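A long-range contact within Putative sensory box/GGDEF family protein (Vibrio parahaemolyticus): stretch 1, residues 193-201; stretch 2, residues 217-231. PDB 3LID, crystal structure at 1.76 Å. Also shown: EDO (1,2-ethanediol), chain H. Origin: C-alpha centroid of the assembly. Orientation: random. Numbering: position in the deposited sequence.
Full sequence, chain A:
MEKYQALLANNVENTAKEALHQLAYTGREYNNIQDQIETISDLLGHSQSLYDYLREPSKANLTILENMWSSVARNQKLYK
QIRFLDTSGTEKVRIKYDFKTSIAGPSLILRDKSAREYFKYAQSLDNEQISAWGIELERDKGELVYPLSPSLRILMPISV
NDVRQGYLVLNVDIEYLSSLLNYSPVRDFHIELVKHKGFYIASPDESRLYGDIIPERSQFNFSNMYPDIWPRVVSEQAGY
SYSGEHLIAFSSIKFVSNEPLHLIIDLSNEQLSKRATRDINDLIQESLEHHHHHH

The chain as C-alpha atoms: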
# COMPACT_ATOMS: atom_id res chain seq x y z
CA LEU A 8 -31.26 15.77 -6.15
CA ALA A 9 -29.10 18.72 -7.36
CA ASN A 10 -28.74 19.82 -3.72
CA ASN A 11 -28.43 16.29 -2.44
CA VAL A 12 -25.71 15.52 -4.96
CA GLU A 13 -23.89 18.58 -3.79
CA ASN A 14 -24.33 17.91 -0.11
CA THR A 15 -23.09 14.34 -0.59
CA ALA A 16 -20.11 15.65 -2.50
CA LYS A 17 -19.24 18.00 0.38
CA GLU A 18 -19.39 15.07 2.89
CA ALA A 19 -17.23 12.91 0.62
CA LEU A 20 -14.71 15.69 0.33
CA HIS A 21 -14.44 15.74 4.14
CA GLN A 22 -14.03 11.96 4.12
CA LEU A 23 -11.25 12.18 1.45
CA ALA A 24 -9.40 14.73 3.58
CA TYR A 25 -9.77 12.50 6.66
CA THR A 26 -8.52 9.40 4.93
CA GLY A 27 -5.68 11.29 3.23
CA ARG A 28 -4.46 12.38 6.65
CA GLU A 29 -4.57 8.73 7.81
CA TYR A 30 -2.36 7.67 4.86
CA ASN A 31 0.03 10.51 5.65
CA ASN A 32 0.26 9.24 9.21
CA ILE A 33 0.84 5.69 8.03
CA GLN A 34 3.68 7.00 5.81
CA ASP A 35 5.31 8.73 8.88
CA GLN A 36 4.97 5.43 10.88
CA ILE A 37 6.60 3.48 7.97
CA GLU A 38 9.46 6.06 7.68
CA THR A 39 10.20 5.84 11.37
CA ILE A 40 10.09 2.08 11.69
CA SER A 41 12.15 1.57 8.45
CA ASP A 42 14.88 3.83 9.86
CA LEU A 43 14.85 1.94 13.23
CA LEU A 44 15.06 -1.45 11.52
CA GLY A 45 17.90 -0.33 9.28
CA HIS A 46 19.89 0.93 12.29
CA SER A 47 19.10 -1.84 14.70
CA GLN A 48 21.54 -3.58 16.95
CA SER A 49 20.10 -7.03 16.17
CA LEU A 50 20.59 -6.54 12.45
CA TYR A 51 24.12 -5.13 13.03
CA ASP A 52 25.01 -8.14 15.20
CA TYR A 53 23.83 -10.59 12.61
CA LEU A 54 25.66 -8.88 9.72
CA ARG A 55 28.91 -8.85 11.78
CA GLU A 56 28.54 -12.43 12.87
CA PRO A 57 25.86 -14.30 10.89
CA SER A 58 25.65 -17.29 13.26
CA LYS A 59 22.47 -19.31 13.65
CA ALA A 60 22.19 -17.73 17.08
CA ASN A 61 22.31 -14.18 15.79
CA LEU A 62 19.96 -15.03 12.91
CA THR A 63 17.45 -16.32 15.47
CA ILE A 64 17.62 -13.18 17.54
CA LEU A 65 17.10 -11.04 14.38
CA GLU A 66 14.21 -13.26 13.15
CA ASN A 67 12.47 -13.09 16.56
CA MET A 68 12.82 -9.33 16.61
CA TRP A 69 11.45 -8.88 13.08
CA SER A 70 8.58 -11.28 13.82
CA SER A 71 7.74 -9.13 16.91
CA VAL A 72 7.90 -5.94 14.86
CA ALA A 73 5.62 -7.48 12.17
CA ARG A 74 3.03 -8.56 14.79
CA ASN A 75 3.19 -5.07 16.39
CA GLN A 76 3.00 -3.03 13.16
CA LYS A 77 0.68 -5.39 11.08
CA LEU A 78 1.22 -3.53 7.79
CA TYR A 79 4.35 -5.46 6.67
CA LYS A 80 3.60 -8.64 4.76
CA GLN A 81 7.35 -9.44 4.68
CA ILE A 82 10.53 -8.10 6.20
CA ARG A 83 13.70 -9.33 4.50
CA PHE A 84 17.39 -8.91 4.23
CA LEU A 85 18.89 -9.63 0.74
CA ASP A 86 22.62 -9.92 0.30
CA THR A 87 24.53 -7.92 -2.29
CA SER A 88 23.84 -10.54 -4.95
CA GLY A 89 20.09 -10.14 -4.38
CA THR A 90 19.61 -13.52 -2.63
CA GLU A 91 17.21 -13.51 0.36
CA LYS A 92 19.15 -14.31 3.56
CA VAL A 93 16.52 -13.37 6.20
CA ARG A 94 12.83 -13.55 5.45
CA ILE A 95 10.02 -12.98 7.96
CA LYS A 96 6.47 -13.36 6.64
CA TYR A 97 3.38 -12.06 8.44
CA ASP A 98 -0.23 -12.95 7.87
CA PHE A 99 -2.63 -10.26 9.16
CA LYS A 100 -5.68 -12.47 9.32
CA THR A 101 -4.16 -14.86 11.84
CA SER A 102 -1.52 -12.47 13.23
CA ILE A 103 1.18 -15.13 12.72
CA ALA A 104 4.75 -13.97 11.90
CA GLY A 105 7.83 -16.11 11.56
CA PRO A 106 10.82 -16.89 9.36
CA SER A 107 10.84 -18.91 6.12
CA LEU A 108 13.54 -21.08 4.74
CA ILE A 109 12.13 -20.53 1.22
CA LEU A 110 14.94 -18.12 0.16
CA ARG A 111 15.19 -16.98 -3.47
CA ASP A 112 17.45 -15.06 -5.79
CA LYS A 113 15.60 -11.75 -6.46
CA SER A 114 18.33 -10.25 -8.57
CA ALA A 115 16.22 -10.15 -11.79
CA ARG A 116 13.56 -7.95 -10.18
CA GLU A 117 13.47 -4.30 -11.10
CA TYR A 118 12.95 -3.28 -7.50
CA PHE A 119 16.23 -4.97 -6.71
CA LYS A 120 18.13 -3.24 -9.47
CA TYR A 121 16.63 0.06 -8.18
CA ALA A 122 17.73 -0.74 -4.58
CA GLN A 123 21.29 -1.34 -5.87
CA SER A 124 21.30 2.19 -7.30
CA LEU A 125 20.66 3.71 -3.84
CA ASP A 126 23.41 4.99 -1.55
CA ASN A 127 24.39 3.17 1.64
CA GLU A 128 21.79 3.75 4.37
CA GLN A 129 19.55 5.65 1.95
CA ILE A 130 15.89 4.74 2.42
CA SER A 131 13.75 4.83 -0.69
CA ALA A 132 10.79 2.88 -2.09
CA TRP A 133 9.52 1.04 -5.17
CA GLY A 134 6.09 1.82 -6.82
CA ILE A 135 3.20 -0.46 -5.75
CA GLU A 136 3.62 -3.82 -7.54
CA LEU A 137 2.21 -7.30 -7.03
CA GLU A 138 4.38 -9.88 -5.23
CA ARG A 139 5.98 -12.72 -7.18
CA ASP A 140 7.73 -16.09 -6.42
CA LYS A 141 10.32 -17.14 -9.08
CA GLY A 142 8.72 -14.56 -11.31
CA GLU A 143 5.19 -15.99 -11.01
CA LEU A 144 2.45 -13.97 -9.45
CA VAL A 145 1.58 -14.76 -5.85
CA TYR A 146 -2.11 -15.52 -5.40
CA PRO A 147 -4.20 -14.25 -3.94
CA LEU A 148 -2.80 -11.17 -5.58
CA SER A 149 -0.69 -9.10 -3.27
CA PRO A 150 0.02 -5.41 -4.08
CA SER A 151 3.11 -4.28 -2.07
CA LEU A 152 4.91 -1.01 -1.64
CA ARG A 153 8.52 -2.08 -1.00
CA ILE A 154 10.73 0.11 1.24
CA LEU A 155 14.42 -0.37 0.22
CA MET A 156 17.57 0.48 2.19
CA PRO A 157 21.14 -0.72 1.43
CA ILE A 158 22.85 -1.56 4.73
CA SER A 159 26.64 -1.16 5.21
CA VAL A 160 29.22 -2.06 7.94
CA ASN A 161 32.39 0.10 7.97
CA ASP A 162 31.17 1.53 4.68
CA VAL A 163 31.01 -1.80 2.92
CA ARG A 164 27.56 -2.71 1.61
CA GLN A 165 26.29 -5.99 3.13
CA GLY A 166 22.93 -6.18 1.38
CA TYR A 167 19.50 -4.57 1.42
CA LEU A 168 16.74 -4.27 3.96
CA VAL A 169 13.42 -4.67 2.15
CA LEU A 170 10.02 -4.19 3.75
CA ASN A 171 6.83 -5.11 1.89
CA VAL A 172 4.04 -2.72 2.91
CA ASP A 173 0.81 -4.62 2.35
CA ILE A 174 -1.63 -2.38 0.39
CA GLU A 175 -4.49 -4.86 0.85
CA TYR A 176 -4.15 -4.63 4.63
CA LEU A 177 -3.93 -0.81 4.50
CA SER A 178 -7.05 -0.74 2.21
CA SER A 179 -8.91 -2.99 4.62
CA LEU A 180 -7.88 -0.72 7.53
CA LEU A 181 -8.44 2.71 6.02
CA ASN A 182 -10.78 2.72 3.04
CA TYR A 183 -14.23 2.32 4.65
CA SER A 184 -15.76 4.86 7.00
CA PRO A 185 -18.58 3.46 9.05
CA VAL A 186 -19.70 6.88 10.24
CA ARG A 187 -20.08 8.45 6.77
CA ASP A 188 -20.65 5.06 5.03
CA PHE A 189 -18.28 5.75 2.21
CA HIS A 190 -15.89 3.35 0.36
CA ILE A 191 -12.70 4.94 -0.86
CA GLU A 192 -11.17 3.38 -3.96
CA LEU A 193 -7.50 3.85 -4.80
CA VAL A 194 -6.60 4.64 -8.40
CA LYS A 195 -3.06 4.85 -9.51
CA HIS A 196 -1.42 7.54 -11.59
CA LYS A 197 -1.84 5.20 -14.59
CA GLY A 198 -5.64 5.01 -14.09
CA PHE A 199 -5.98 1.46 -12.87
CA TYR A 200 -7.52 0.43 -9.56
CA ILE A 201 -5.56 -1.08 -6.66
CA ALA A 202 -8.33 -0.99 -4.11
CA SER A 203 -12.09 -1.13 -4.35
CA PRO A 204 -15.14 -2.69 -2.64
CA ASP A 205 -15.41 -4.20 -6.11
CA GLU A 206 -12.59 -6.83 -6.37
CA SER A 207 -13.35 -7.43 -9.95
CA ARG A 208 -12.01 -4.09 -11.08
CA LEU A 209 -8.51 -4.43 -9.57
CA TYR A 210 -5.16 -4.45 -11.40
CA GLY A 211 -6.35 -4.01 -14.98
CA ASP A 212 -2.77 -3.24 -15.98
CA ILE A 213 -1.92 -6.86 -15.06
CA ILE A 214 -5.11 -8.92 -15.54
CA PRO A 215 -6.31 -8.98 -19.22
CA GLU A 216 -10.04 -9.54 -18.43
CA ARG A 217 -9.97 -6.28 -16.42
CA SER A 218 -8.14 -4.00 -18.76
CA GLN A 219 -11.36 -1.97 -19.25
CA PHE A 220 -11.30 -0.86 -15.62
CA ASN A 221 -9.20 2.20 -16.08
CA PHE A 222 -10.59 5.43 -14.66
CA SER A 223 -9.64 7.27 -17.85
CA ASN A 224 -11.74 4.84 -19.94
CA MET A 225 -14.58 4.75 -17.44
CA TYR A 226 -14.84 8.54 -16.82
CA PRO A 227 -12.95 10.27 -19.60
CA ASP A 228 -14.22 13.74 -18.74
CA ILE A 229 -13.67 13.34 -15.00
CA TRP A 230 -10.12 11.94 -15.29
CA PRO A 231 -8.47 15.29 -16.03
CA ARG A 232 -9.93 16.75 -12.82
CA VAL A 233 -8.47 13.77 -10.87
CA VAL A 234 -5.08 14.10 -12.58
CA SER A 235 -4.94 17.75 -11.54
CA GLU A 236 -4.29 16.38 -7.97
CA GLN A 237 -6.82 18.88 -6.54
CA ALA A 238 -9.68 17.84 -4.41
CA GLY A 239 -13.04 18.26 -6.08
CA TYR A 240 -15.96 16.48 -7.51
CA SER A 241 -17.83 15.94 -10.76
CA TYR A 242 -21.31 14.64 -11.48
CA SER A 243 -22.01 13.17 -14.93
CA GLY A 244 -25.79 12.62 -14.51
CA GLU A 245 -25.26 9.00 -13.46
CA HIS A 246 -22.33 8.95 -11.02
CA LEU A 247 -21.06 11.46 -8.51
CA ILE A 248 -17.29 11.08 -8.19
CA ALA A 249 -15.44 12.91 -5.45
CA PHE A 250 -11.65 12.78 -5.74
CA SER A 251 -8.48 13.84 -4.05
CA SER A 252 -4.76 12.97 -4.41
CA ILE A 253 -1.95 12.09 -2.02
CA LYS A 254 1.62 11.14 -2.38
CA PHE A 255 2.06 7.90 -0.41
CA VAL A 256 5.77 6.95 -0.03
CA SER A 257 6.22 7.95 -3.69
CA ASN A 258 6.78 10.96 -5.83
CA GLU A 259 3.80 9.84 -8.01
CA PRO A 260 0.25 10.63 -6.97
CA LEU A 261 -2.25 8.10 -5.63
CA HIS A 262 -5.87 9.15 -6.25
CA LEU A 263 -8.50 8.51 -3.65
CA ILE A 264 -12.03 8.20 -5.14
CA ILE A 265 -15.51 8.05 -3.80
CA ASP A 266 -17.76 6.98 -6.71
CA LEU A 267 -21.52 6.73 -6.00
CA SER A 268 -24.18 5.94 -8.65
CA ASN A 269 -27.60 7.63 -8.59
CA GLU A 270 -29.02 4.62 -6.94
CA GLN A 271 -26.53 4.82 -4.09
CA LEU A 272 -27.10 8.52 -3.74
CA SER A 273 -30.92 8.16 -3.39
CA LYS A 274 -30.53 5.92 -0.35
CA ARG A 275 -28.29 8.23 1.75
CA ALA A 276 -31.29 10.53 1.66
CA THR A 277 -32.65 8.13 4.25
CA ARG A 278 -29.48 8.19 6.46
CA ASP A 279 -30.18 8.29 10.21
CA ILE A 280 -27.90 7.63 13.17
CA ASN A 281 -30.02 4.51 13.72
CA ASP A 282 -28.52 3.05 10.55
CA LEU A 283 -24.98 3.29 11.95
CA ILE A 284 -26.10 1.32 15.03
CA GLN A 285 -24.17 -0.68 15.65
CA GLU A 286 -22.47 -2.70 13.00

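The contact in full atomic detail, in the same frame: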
# COMPACT_ATOMS: atom_id res chain seq x y z
N LEU A 193 -8.78 3.25 -4.47
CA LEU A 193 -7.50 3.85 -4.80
C LEU A 193 -7.22 3.58 -6.26
O LEU A 193 -7.24 2.43 -6.72
CB LEU A 193 -6.33 3.15 -4.01
CG LEU A 193 -6.52 3.24 -2.48
CD1 LEU A 193 -5.32 2.41 -1.80
CD2 LEU A 193 -6.43 4.70 -2.07
N VAL A 194 -6.91 4.64 -6.98
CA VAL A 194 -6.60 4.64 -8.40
C VAL A 194 -5.26 5.16 -8.59
O VAL A 194 -4.91 6.28 -8.16
CB VAL A 194 -7.68 5.53 -9.18
CG1 VAL A 194 -7.31 5.56 -10.65
CG2 VAL A 194 -9.03 4.87 -9.01
N LYS A 195 -4.42 4.40 -9.32
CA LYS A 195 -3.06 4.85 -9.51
C LYS A 195 -2.92 5.93 -10.55
O LYS A 195 -3.87 6.24 -11.29
CB LYS A 195 -2.22 3.65 -10.05
CG LYS A 195 -2.14 2.60 -8.90
CD LYS A 195 -1.01 1.58 -9.34
CE LYS A 195 -1.56 0.76 -10.53
NZ LYS A 195 -0.43 -0.31 -10.96
N HIS A 196 -1.74 6.48 -10.63
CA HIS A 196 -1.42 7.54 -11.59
C HIS A 196 -1.71 7.09 -13.03
O HIS A 196 -2.06 7.93 -13.94
CB HIS A 196 0.07 7.81 -11.40
CG HIS A 196 0.65 8.77 -12.38
ND1 HIS A 196 0.19 10.07 -12.50
CD2 HIS A 196 1.68 8.64 -13.25
CE1 HIS A 196 0.89 10.68 -13.44
NE2 HIS A 196 1.80 9.85 -13.91
N LYS A 197 -1.51 5.79 -13.27
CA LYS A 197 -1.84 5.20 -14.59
C LYS A 197 -3.30 4.93 -14.85
O LYS A 197 -3.62 4.48 -15.94
CB LYS A 197 -1.16 3.84 -14.76
CG LYS A 197 -1.86 2.74 -13.75
CD LYS A 197 -0.73 1.63 -14.32
CE LYS A 197 0.63 2.19 -14.59
NZ LYS A 197 1.46 1.80 -15.92
N GLY A 198 -4.20 5.19 -13.89
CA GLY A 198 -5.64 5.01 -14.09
C GLY A 198 -6.28 3.71 -13.64
O GLY A 198 -7.47 3.58 -13.53
N PHE A 199 -5.43 2.71 -13.27
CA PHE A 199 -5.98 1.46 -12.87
C PHE A 199 -6.20 1.40 -11.37
O PHE A 199 -5.52 2.12 -10.61
CB PHE A 199 -4.99 0.32 -13.30
CG PHE A 199 -4.97 0.11 -14.81
CD1 PHE A 199 -6.05 -0.55 -15.39
CD2 PHE A 199 -3.91 0.53 -15.53
CE1 PHE A 199 -6.02 -0.74 -16.82
CE2 PHE A 199 -3.88 0.34 -16.98
CZ PHE A 199 -4.98 -0.31 -17.52
N TYR A 200 -7.09 0.53 -10.96
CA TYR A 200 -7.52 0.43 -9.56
C TYR A 200 -6.66 -0.53 -8.76
O TYR A 200 -6.39 -1.67 -9.25
CB TYR A 200 -8.92 -0.09 -9.49
CG TYR A 200 -9.97 0.96 -9.90
CD1 TYR A 200 -10.77 1.55 -8.96
CD2 TYR A 200 -10.19 1.25 -11.27
CE1 TYR A 200 -11.77 2.51 -9.31
CE2 TYR A 200 -11.17 2.22 -11.63
CZ TYR A 200 -11.95 2.79 -10.65
OH TYR A 200 -12.95 3.70 -11.04
N ILE A 201 -6.26 -0.12 -7.55
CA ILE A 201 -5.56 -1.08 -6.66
C ILE A 201 -6.33 -1.31 -5.39
O ILE A 201 -5.92 -2.12 -4.52
CB ILE A 201 -4.13 -0.64 -6.35
CG1 ILE A 201 -4.09 0.77 -5.74
CG2 ILE A 201 -3.25 -0.69 -7.60
CD1 ILE A 201 -2.69 1.07 -5.20
N ARG A 217 -9.63 -7.42 -17.29
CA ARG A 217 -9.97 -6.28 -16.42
C ARG A 217 -9.43 -5.00 -16.99
O ARG A 217 -9.47 -3.96 -16.33
CB ARG A 217 -9.41 -6.51 -15.02
CG ARG A 217 -10.17 -7.52 -14.21
CD ARG A 217 -9.46 -7.85 -12.88
NE ARG A 217 -10.11 -8.94 -12.10
CZ ARG A 217 -9.87 -9.15 -10.80
NH1 ARG A 217 -9.03 -8.34 -10.15
NH2 ARG A 217 -10.46 -10.14 -10.12
N SER A 218 -8.89 -5.08 -18.19
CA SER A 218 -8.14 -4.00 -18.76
C SER A 218 -9.08 -2.81 -19.06
O SER A 218 -8.63 -1.70 -19.21
CB SER A 218 -7.49 -4.45 -20.03
OG SER A 218 -8.53 -4.92 -20.90
N GLN A 219 -10.38 -3.06 -19.03
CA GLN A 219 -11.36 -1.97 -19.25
C GLN A 219 -11.56 -1.08 -18.02
O GLN A 219 -12.11 0.07 -18.08
CB GLN A 219 -12.70 -2.56 -19.71
CG GLN A 219 -13.45 -3.36 -18.67
CD GLN A 219 -13.13 -4.87 -18.75
OE1 GLN A 219 -12.03 -5.26 -19.15
NE2 GLN A 219 -14.10 -5.70 -18.40
N PHE A 220 -11.11 -1.58 -16.87
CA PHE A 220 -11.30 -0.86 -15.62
C PHE A 220 -10.17 0.10 -15.41
O PHE A 220 -9.29 -0.08 -14.49
CB PHE A 220 -11.41 -1.86 -14.49
CG PHE A 220 -12.63 -2.76 -14.60
CD1 PHE A 220 -13.89 -2.26 -14.25
CD2 PHE A 220 -12.51 -4.06 -15.07
CE1 PHE A 220 -15.04 -3.07 -14.35
CE2 PHE A 220 -13.65 -4.88 -15.17
CZ PHE A 220 -14.91 -4.38 -14.80
N ASN A 221 -10.12 1.13 -16.27
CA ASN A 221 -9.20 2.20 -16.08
C ASN A 221 -10.07 3.46 -15.94
O ASN A 221 -11.07 3.63 -16.68
CB ASN A 221 -8.23 2.34 -17.24
CG ASN A 221 -7.17 3.37 -16.98
OD1 ASN A 221 -7.45 4.58 -16.89
ND2 ASN A 221 -5.91 2.92 -16.82
N PHE A 222 -9.76 4.28 -14.93
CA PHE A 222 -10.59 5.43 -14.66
C PHE A 222 -10.69 6.33 -15.91
O PHE A 222 -11.74 6.95 -16.15
CB PHE A 222 -9.98 6.25 -13.53
CG PHE A 222 -10.99 7.20 -12.91
CD1 PHE A 222 -11.73 6.85 -11.82
CD2 PHE A 222 -11.16 8.47 -13.50
CE1 PHE A 222 -12.66 7.76 -11.22
CE2 PHE A 222 -12.07 9.39 -12.94
CZ PHE A 222 -12.81 9.04 -11.80
N SER A 223 -9.64 6.39 -16.66
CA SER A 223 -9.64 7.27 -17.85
C SER A 223 -10.57 6.74 -18.95
O SER A 223 -11.02 7.52 -19.80
CB SER A 223 -8.27 7.50 -18.38
OG SER A 223 -7.78 6.34 -19.07
N ASN A 224 -10.81 5.44 -18.97
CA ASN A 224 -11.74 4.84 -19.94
C ASN A 224 -13.13 4.93 -19.39
O ASN A 224 -14.10 5.16 -20.13
CB ASN A 224 -11.34 3.36 -20.09
CG ASN A 224 -12.17 2.63 -21.09
OD1 ASN A 224 -12.25 3.06 -22.27
ND2 ASN A 224 -12.73 1.47 -20.69
N MET A 225 -13.28 4.73 -18.09
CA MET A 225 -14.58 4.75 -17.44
C MET A 225 -15.25 6.16 -17.36
O MET A 225 -16.46 6.30 -17.59
CB MET A 225 -14.46 4.13 -16.05
CG MET A 225 -14.20 2.59 -16.12
SD MET A 225 -13.40 2.15 -14.52
CE MET A 225 -14.73 2.16 -13.44
N TYR A 226 -14.43 7.16 -17.07
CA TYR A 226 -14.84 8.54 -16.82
C TYR A 226 -13.91 9.49 -17.51
O TYR A 226 -13.20 10.30 -16.90
CB TYR A 226 -14.89 8.84 -15.30
CG TYR A 226 -15.73 7.88 -14.51
CD1 TYR A 226 -17.13 7.83 -14.67
CD2 TYR A 226 -15.16 7.01 -13.62
CE1 TYR A 226 -17.93 6.96 -13.92
CE2 TYR A 226 -15.97 6.18 -12.84
CZ TYR A 226 -17.36 6.15 -13.01
OH TYR A 226 -18.19 5.31 -12.26
N PRO A 227 -13.93 9.50 -18.84
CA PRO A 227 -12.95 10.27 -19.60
C PRO A 227 -12.97 11.78 -19.33
O PRO A 227 -11.93 12.41 -19.39
CB PRO A 227 -13.32 9.97 -21.08
CG PRO A 227 -14.56 9.14 -21.02
CD PRO A 227 -14.85 8.69 -19.65
N ASP A 228 -14.14 12.32 -19.00
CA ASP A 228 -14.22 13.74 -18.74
C ASP A 228 -13.96 14.09 -17.33
O ASP A 228 -13.75 15.26 -17.05
CB ASP A 228 -15.60 14.26 -19.14
CG ASP A 228 -15.74 14.17 -20.60
OD1 ASP A 228 -14.80 14.70 -21.24
OD2 ASP A 228 -16.64 13.45 -21.08
N ILE A 229 -13.96 13.09 -16.45
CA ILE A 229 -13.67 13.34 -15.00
C ILE A 229 -12.18 13.11 -14.70
O ILE A 229 -11.59 13.82 -13.88
CB ILE A 229 -14.60 12.56 -14.08
CG1 ILE A 229 -16.11 12.91 -14.35
CG2 ILE A 229 -14.23 12.77 -12.60
CD1 ILE A 229 -17.00 12.09 -13.61
N TRP A 230 -11.58 12.20 -15.45
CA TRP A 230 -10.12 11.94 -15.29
C TRP A 230 -9.19 13.13 -15.24
O TRP A 230 -8.38 13.24 -14.34
CB TRP A 230 -9.67 10.83 -16.27
CG TRP A 230 -8.24 10.42 -16.22
CD1 TRP A 230 -7.36 10.40 -17.25
CD2 TRP A 230 -7.57 9.78 -15.09
NE1 TRP A 230 -6.15 9.88 -16.84
CE2 TRP A 230 -6.27 9.43 -15.54
CE3 TRP A 230 -7.95 9.48 -13.76
CZ2 TRP A 230 -5.30 8.85 -14.70
CZ3 TRP A 230 -7.01 8.88 -12.92
CH2 TRP A 230 -5.70 8.56 -13.40
N PRO A 231 -9.31 14.12 -16.16
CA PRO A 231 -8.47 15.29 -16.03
C PRO A 231 -8.57 16.03 -14.69
O PRO A 231 -7.59 16.62 -14.25
CB PRO A 231 -8.99 16.23 -17.21
CG PRO A 231 -9.48 15.24 -18.20
CD PRO A 231 -10.26 14.23 -17.32
C1 EDO H . -1.00 -3.74 -10.07
O1 EDO H . -2.06 -2.78 -10.46
C2 EDO H . -0.47 -3.31 -8.71
O2 EDO H . 0.27 -2.10 -8.87
O HOH W 1 -7.90 -1.66 -12.73

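What bonds hold the two stretches together? Two direct hydrogen bonds join them, both accepted by carbonyls at the tip of the hairpin in the first stretch. Asn221 ND2 donates to Lys197 O at 2.9 Å, and Phe222 N donates to Gly198 O at 2.8 Å; both are nearly straight. A water adds a third link: it accepts from Tyr200 N at 2.9 Å and donates to Phe220 O at 2.7 Å, filling the space between two backbones that do not bond directly there.

Why is Asn221 so well suited to its place? It sits at the N-cap position of the short helix 222-225, and the two ends of its amide do different work. The oxygen OD1 accepts from Ser223 N at 2.9 Å, capping a helix start whose amides lack partners from a preceding turn, and it also accepts from Ser223 OG at 2.8 Å. The nitrogen ND2, on the other branch of the amide, faces Lys197 O. One side chain thus caps the helix and ties it to the hairpin.

How does the hairpin bring its carbonyls into position? A type I turn runs from Lys195 to Gly198, closed by Gly198 N to Lys195 O at 2.8 Å, and Lys195 N to Phe199 O at 2.8 Å pairs the arms just beyond. At phi 96° and psi -10° a CB on Gly198 would be jammed against the preceding carbonyl, so these angles by themselves call for glycine. Such a CB would also lie 2.1 Å from Asn221 OD1, so the bare backbone lets the second stretch come close.

Which aromatic groups cover this polar centre? Trp230 packs against the turn, its CH2 3.6 Å from Gly198 CA. The Trp230 ring edge meets two carbonyls, with Trp230 CZ2 3.5 Å from His196 O and Trp230 CH2 3.6 Å from Lys195 O, where the slightly positive rim of the indole suits the oxygens. Phe199 instead offers a ring face to Asn221, whose CB lies 4.2 Å from the centroid of the Phe199 ring in a CH-pi contact.

What completes the packing farther out? Val194 points toward the second stretch, and its CG1 lies 4.0 Å from both Phe222 CB and Trp230 CZ3, an apolar fit. Tyr200 reaches in with the end of its side chain: its OH is 3.5 Å from Phe222 CD1 and 3.4 Å from Met225 CE. Met225 SD approaches the same ring obliquely, 3.7 Å from Tyr200 CE2. Together the stretches bury 485 Å², counting both sides.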